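PDB 5HXD: murein peptide amidase A from Escherichia coli O157:H7, which hydrolyses the gamma-D-glutamyl-diaminopimelic acid amide bond of murein tripeptide, acting as a zinc-dependent amidase in the breakdown of cell-wall peptides. Local coordinates for the interface of chains A and B. Numbering follows the deposited sequence. Chains: chain A/B, Protein MpaA.

Contact 1: the interface of chains A and B. Residues chain A 30, 56, 77-78, 81, 84; chain B 85-87.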
loop_
_atom_site.group_PDB
_atom_site.type_symbol
_atom_site.label_atom_id
_atom_site.label_comp_id
_atom_site.label_asym_id
_atom_site.label_seq_id
_atom_site.Cartn_x
_atom_site.Cartn_y
_atom_site.Cartn_z
ATOM N N ILE A 30 -13.399 2.879 -4.119
ATOM C CA ILE A 30 -13.329 2.977 -5.572
ATOM C C ILE A 30 -13.510 1.602 -6.209
ATOM O O ILE A 30 -12.951 0.620 -5.723
ATOM C CB ILE A 30 -11.964 3.591 -6.017
ATOM C CG1 ILE A 30 -11.763 4.958 -5.364
ATOM C CG2 ILE A 30 -11.872 3.712 -7.519
ATOM C CD1 ILE A 30 -10.309 5.471 -5.380
ATOM N N VAL A 56 -2.293 -5.454 -4.671
ATOM C CA VAL A 56 -3.007 -4.240 -5.057
ATOM C C VAL A 56 -2.249 -3.469 -6.121
ATOM O O VAL A 56 -2.841 -2.751 -6.924
ATOM C CB VAL A 56 -3.255 -3.318 -3.869
ATOM C CG1 VAL A 56 -4.005 -2.063 -4.318
ATOM C CG2 VAL A 56 -4.016 -4.065 -2.781
ATOM N N LEU A 77 -9.630 -2.451 -6.326
ATOM C CA LEU A 77 -8.199 -2.505 -6.004
ATOM C C LEU A 77 -7.932 -2.492 -4.503
ATOM O O LEU A 77 -7.037 -3.191 -4.028
ATOM C CB LEU A 77 -7.455 -1.343 -6.653
ATOM C CG LEU A 77 -7.363 -1.409 -8.172
ATOM C CD1 LEU A 77 -6.743 -0.152 -8.723
ATOM C CD2 LEU A 77 -6.543 -2.606 -8.536
ATOM N N CYS A 78 -8.697 -1.708 -3.749
ATOM C CA CYS A 78 -8.404 -1.566 -2.333
ATOM C C CYS A 78 -9.672 -1.483 -1.471
ATOM O O CYS A 78 -10.360 -0.456 -1.422
ATOM C CB CYS A 78 -7.512 -0.338 -2.121
ATOM S SG CYS A 78 -6.683 -0.278 -0.544
ATOM N N PRO A 81 -8.780 1.339 2.039
ATOM C CA PRO A 81 -7.823 2.391 1.658
ATOM C C PRO A 81 -7.195 3.172 2.822
ATOM O O PRO A 81 -6.165 3.836 2.608
ATOM C CB PRO A 81 -8.663 3.326 0.776
ATOM C CG PRO A 81 -10.067 3.004 1.060
ATOM C CD PRO A 81 -10.125 1.586 1.500
ATOM N N CYS A 84 -4.230 0.554 3.745
ATOM C CA CYS A 84 -3.093 0.686 2.821
ATOM C C CYS A 84 -2.230 1.945 3.146
ATOM O O CYS A 84 -0.995 1.871 3.161
ATOM C CB CYS A 84 -3.534 0.751 1.331
ATOM S SG CYS A 84 -5.129 0.038 0.797
ATOM N N GLN B 85 -3.861 3.758 -2.397
ATOM C CA GLN B 85 -4.972 2.777 -2.532
ATOM C C GLN B 85 -5.213 2.361 -3.981
ATOM O O GLN B 85 -5.780 1.301 -4.225
ATOM C CB GLN B 85 -6.300 3.277 -1.932
ATOM C CG GLN B 85 -6.908 4.505 -2.576
ATOM C CD GLN B 85 -8.391 4.579 -2.313
ATOM O OE1 GLN B 85 -9.089 3.585 -2.470
ATOM N NE2 GLN B 85 -8.883 5.731 -1.895
ATOM N N LEU B 86 -4.776 3.192 -4.926
ATOM C CA LEU B 86 -4.867 2.876 -6.352
ATOM C C LEU B 86 -3.685 2.057 -6.837
ATOM O O LEU B 86 -3.497 1.890 -8.041
ATOM C CB LEU B 86 -4.959 4.151 -7.177
ATOM C CG LEU B 86 -6.263 4.913 -6.976
ATOM C CD1 LEU B 86 -6.101 6.330 -7.493
ATOM C CD2 LEU B 86 -7.451 4.187 -7.646
ATOM N N GLY B 87 -2.900 1.550 -5.893
ATOM C CA GLY B 87 -1.646 0.884 -6.191
ATOM C C GLY B 87 -0.810 1.494 -7.304
ATOM O O GLY B 87 -0.155 0.754 -8.025
HETATM O O HOH W 1 -11.335 1.715 -2.282
#
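The C-terminal end of helix 81-85 of chain B, with the loop that follows it, packs against a surface of chain A made by strand 28-31, helix 53-65, the loop at A:Leu77 and A:Cys78, and the start of helix 81-85. B:Gln85 does most of the work. Its CG lies between the backbone N and the carbonyl carbon (chi1 63°), and from there the chain runs extended, carrying the flat terminal amide into a sandwich between A:Pro81 and A:Ile30. CB of the A:Pro81 ring lies over one face, 3.3 Å from the amide carbon CD of B:Gln85. Over the opposite face sits the tip methyl CD1 of A:Ile30, 3.7 Å from the same CD. The amide oxygen OE1 of B:Gln85 reaches a bridging water at 2.9 Å. That water also meets the backbone N of A:Ile30 at 3.0 Å and the carbonyl oxygen of A:Cys78, so it links the glutamine to two separate backbone segments of chain A. Nearer the backbone, CB of B:Gln85 lies 3.8 Å from CB of A:Cys78. The next residue adds a methyl-to-methyl contact, CD2 of B:Leu86 to CD1 of A:Ile30 at 3.9 Å. A disulfide between SG of A:Cys78 and SG of A:Cys84 probably steadies the segment facing B:Gln85. The patch lies where strand 28-31, helix 53-65 and the loop after strand 74-76 come together at the two-fold interface, its centre about 16 Å from A:Glu210.

Contact 2: the interface of chains A and B. Residues chain A 87-88, 113, 115, 124, 126; chain B 10-11, 64.
B:Gly11, in the N-terminal segment of this M14-family zinc peptidase, buries more surface than any other residue of the patch, its backbone set against strand 122-127 of chain A. Its CA lies 3.6 Å from the CG1 methyl of A:Val124, with CD2 of A:Leu126 and the phenol oxygen OH of A:Tyr113 also close by. A:Trp115, in the loop between strands 110-114 and 122-127, packs against the preceding residue, B:Arg10. The aliphatic chain of B:Arg10, extended from CG to NE, crosses one face of the indole along its six-membered rim: CD stands above CH2, and CB, above the plane and just outside the ring, lies 3.4 Å from CZ3 of A:Trp115. Over the same face comes NH1 of B:Arg10, 4.5 Å from the centroid of the five-membered ring, in a cation-pi contact; the guanidinium plane is steeply turned, 75° from that of the indole. The carbonyl oxygen O of B:Arg10 lies at the ring edge, in plane. B:Arg64 bends at chi3 (-71°), which turns its guanidinium back towards the N-terminal segment. There NH1 of B:Arg64 donates to the carbonyl oxygen O of B:Arg10 at 2.7 Å, nearly along the C=O axis, a bond within chain B that helps fix the guanidinium. One face of this group receives the methyl CD1 of A:Leu88, offset towards the rim and 3.5 Å from CZ of B:Arg64.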
loop_
_atom_site.group_PDB
_atom_site.type_symbol
_atom_site.label_atom_id
_atom_site.label_comp_id
_atom_site.label_asym_id
_atom_site.label_seq_id
_atom_site.Cartn_x
_atom_site.Cartn_y
_atom_site.Cartn_z
ATOM N N GLY A 87 -0.166 1.485 6.221
ATOM C CA GLY A 87 0.675 0.289 6.237
ATOM C C GLY A 87 0.263 -0.739 7.284
ATOM O O GLY A 87 1.043 -1.584 7.734
ATOM N N LEU A 88 -1.007 -0.654 7.648
ATOM C CA LEU A 88 -1.603 -1.434 8.703
ATOM C C LEU A 88 -2.453 -2.556 8.080
ATOM O O LEU A 88 -2.894 -2.435 6.952
ATOM C CB LEU A 88 -2.444 -0.499 9.567
ATOM C CG LEU A 88 -2.964 -0.860 10.942
ATOM C CD1 LEU A 88 -1.822 -0.932 11.921
ATOM C CD2 LEU A 88 -3.932 0.219 11.352
ATOM N N TYR A 113 -3.572 -12.042 14.531
ATOM C CA TYR A 113 -2.899 -12.382 13.292
ATOM C C TYR A 113 -1.413 -12.626 13.568
ATOM O O TYR A 113 -0.929 -12.404 14.684
ATOM C CB TYR A 113 -3.119 -11.285 12.229
ATOM C CG TYR A 113 -2.461 -9.928 12.476
ATOM C CD1 TYR A 113 -1.227 -9.624 11.928
ATOM C CD2 TYR A 113 -3.091 -8.941 13.230
ATOM C CE1 TYR A 113 -0.634 -8.402 12.136
ATOM C CE2 TYR A 113 -2.501 -7.708 13.440
ATOM C CZ TYR A 113 -1.267 -7.445 12.894
ATOM O OH TYR A 113 -0.642 -6.218 13.091
ATOM N N TRP A 115 2.399 -11.661 13.238
ATOM C CA TRP A 115 3.209 -10.460 12.998
ATOM C C TRP A 115 3.784 -10.500 11.578
ATOM O O TRP A 115 3.586 -9.582 10.785
ATOM C CB TRP A 115 4.327 -10.344 14.043
ATOM C CG TRP A 115 5.214 -9.128 13.892
ATOM C CD1 TRP A 115 6.548 -9.114 13.583
ATOM C CD2 TRP A 115 4.825 -7.753 14.047
ATOM N NE1 TRP A 115 7.008 -7.821 13.535
ATOM C CE2 TRP A 115 5.972 -6.965 13.823
ATOM C CE3 TRP A 115 3.616 -7.108 14.356
ATOM C CZ2 TRP A 115 5.946 -5.569 13.893
ATOM C CZ3 TRP A 115 3.592 -5.720 14.418
ATOM C CH2 TRP A 115 4.751 -4.968 14.189
ATOM N N VAL A 124 -0.665 -11.007 17.699
ATOM C CA VAL A 124 -1.023 -9.600 17.537
ATOM C C VAL A 124 -2.537 -9.382 17.527
ATOM O O VAL A 124 -3.242 -9.827 16.617
ATOM C CB VAL A 124 -0.446 -9.020 16.258
ATOM C CG1 VAL A 124 -0.604 -7.505 16.275
ATOM C CG2 VAL A 124 1.017 -9.429 16.118
ATOM N N LEU A 126 -6.252 -7.784 17.263
ATOM C CA LEU A 126 -7.104 -6.830 16.556
ATOM C C LEU A 126 -8.541 -6.962 17.035
ATOM O O LEU A 126 -8.884 -7.914 17.728
ATOM C CB LEU A 126 -7.028 -7.038 15.042
ATOM C CG LEU A 126 -5.729 -6.665 14.312
ATOM C CD1 LEU A 126 -5.871 -6.805 12.803
ATOM C CD2 LEU A 126 -5.303 -5.262 14.666
ATOM N N ARG B 10 1.031 -4.548 19.021
ATOM C CA ARG B 10 1.533 -3.813 17.866
ATOM C C ARG B 10 0.570 -3.811 16.679
ATOM O O ARG B 10 0.952 -3.476 15.550
ATOM C CB ARG B 10 2.884 -4.385 17.433
ATOM C CG ARG B 10 3.932 -4.459 18.534
ATOM C CD ARG B 10 5.270 -4.930 17.959
ATOM N NE ARG B 10 6.291 -5.159 18.981
ATOM C CZ ARG B 10 7.331 -5.962 18.804
ATOM N NH1 ARG B 10 7.476 -6.606 17.651
ATOM N NH2 ARG B 10 8.221 -6.126 19.772
ATOM N N GLY B 11 -0.678 -4.186 16.929
ATOM C CA GLY B 11 -1.701 -4.086 15.906
ATOM C C GLY B 11 -2.194 -2.657 15.724
ATOM O O GLY B 11 -2.703 -2.280 14.671
ATOM N N ARG B 64 4.903 1.205 15.371
ATOM C CA ARG B 64 4.035 0.419 16.246
ATOM C C ARG B 64 4.831 -0.549 17.114
ATOM O O ARG B 64 4.248 -1.286 17.905
ATOM C CB ARG B 64 2.983 -0.348 15.415
ATOM C CG ARG B 64 1.798 0.524 15.003
ATOM C CD ARG B 64 0.798 -0.194 14.131
ATOM N NE ARG B 64 1.344 -0.439 12.806
ATOM C CZ ARG B 64 1.556 -1.645 12.304
ATOM N NH1 ARG B 64 1.241 -2.728 13.000
ATOM N NH2 ARG B 64 2.076 -1.752 11.098
#

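Contact 3: the interface of chains A and B. Residues chain A 22, 26-28, 30, 81, 85; chain B 25-27, 85.
NH1 of A:Arg22 is shared between the two chains: it donates to the carbonyl oxygen O of A:Gly26 at 2.7 Å and to the carbonyl oxygen O of B:Leu25 at 3.3 Å. The first acceptor lies in the guanidinium plane, whereas the second is tilted 19° from it. A bend at chi2 (-66°) folds the arginine back towards its own turn, and CB of A:Pro28 covers the centre of one guanidinium face. The bond inside chain A may thus position the group for the partner's carbonyl. Beside it, the A:Pro28 ring meets B:Leu25 at about a right angle, with its CG 3.8 Å from CB of the leucine. The methyls of the two equivalent alanines lie side by side, CB of A:Ala27 3.6 Å from CB of B:Ala27. The side-chain nitrogen NE2 of B:Gln85 donates to the carbonyl oxygen O of A:Pro28 at 3.2 Å, 157° at the hydrogen; the bond is in plane for both amide and carbonyl, which would fix the rotation of the glutamine's end group. The arginine bond and the alanine pair join the turn before strand 28-31 to its counterpart, while the glutamine bond ties helix 81-85 of the partner to the strand; together they help hold the homodimer.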
loop_
_atom_site.group_PDB
_atom_site.type_symbol
_atom_site.label_atom_id
_atom_site.label_comp_id
_atom_site.label_asym_id
_atom_site.label_seq_id
_atom_site.Cartn_x
_atom_site.Cartn_y
_atom_site.Cartn_z
ATOM N N ARG A 22 -17.422 5.436 1.234
ATOM C CA ARG A 22 -16.352 6.127 1.946
ATOM C C ARG A 22 -15.766 5.277 3.096
ATOM O O ARG A 22 -16.495 4.679 3.901
ATOM C CB ARG A 22 -16.852 7.463 2.499
ATOM C CG ARG A 22 -17.137 8.525 1.456
ATOM C CD ARG A 22 -15.872 8.961 0.765
ATOM N NE ARG A 22 -16.093 9.789 -0.426
ATOM C CZ ARG A 22 -15.202 10.673 -0.878
ATOM N NH1 ARG A 22 -14.062 10.824 -0.231
ATOM N NH2 ARG A 22 -15.440 11.399 -1.967
ATOM N N GLY A 26 -12.519 8.902 5.499
ATOM C CA GLY A 26 -13.051 9.796 4.482
ATOM C C GLY A 26 -12.562 9.586 3.059
ATOM O O GLY A 26 -12.914 10.355 2.173
ATOM N N ALA A 27 -11.756 8.558 2.824
ATOM C CA ALA A 27 -11.282 8.289 1.472
ATOM C C ALA A 27 -12.409 7.675 0.640
ATOM O O ALA A 27 -13.361 7.130 1.199
ATOM C CB ALA A 27 -10.079 7.374 1.503
ATOM N N PRO A 28 -12.326 7.771 -0.694
ATOM C CA PRO A 28 -13.416 7.090 -1.405
ATOM C C PRO A 28 -13.175 5.598 -1.505
ATOM O O PRO A 28 -12.032 5.142 -1.548
ATOM C CB PRO A 28 -13.418 7.744 -2.794
ATOM C CG PRO A 28 -12.072 8.346 -2.950
ATOM C CD PRO A 28 -11.512 8.621 -1.579
ATOM N N ILE A 30 -13.399 2.879 -4.119
ATOM C CA ILE A 30 -13.329 2.977 -5.572
ATOM C C ILE A 30 -13.510 1.602 -6.209
ATOM O O ILE A 30 -12.951 0.620 -5.723
ATOM C CB ILE A 30 -11.964 3.591 -6.017
ATOM C CG1 ILE A 30 -11.763 4.958 -5.364
ATOM C CG2 ILE A 30 -11.872 3.712 -7.519
ATOM C CD1 ILE A 30 -10.309 5.471 -5.380
ATOM N N PRO A 81 -8.780 1.339 2.039
ATOM C CA PRO A 81 -7.823 2.391 1.658
ATOM C C PRO A 81 -7.195 3.172 2.822
ATOM O O PRO A 81 -6.165 3.836 2.608
ATOM C CB PRO A 81 -8.663 3.326 0.776
ATOM C CG PRO A 81 -10.067 3.004 1.060
ATOM C CD PRO A 81 -10.125 1.586 1.500
ATOM N N GLN A 85 -2.880 3.086 3.388
ATOM C CA GLN A 85 -2.173 4.353 3.640
ATOM C C GLN A 85 -1.394 4.317 4.957
ATOM O O GLN A 85 -0.321 4.910 5.068
ATOM C CB GLN A 85 -3.160 5.539 3.620
ATOM C CG GLN A 85 -3.065 6.413 4.819
ATOM C CD GLN A 85 -3.587 7.811 4.615
ATOM O OE1 GLN A 85 -4.694 8.023 4.159
ATOM N NE2 GLN A 85 -2.761 8.789 4.962
ATOM N N LEU B 25 -8.447 13.306 -3.370
ATOM C CA LEU B 25 -9.745 12.627 -3.342
ATOM C C LEU B 25 -10.409 12.674 -1.967
ATOM O O LEU B 25 -11.479 12.092 -1.767
ATOM C CB LEU B 25 -9.600 11.159 -3.770
ATOM C CG LEU B 25 -9.098 10.791 -5.167
ATOM C CD1 LEU B 25 -8.928 9.294 -5.266
ATOM C CD2 LEU B 25 -10.030 11.295 -6.251
ATOM N N GLY B 26 -9.761 13.319 -1.005
ATOM C CA GLY B 26 -10.400 13.534 0.276
ATOM C C GLY B 26 -9.950 12.673 1.439
ATOM O O GLY B 26 -10.459 12.820 2.553
ATOM N N ALA B 27 -9.008 11.771 1.199
ATOM C CA ALA B 27 -8.385 11.052 2.312
ATOM C C ALA B 27 -7.506 12.001 3.146
ATOM O O ALA B 27 -6.880 12.929 2.601
ATOM C CB ALA B 27 -7.563 9.890 1.795
ATOM N N GLN B 85 -3.861 3.758 -2.397
ATOM C CA GLN B 85 -4.972 2.777 -2.532
ATOM C C GLN B 85 -5.213 2.361 -3.981
ATOM O O GLN B 85 -5.780 1.301 -4.225
ATOM C CB GLN B 85 -6.300 3.277 -1.932
ATOM C CG GLN B 85 -6.908 4.505 -2.576
ATOM C CD GLN B 85 -8.391 4.579 -2.313
ATOM O OE1 GLN B 85 -9.089 3.585 -2.470
ATOM N NE2 GLN B 85 -8.883 5.731 -1.895
HETATM O O HOH W 2 -11.335 1.715 -2.282
#

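Contact 1 and contact 3 adjoin, the centres of their C-alpha atoms about 9 Å apart, and share A:Ile30, A:Pro81 and B:Gln85, so the glutamine joins them into one continuous patch. Contact 2 stands apart, the centre of its C-alpha atoms about 19 Å from that of contact 1 and 21 Å from that of contact 3, and brings in the N-terminal segment of chain B. Two-fold symmetry repeats each contact with the chains exchanged, giving the homodimer several separated points of attachment. All three are spread away from the predicted catalytic A:Glu210; the structure alone does not show whether dimerisation affects activity.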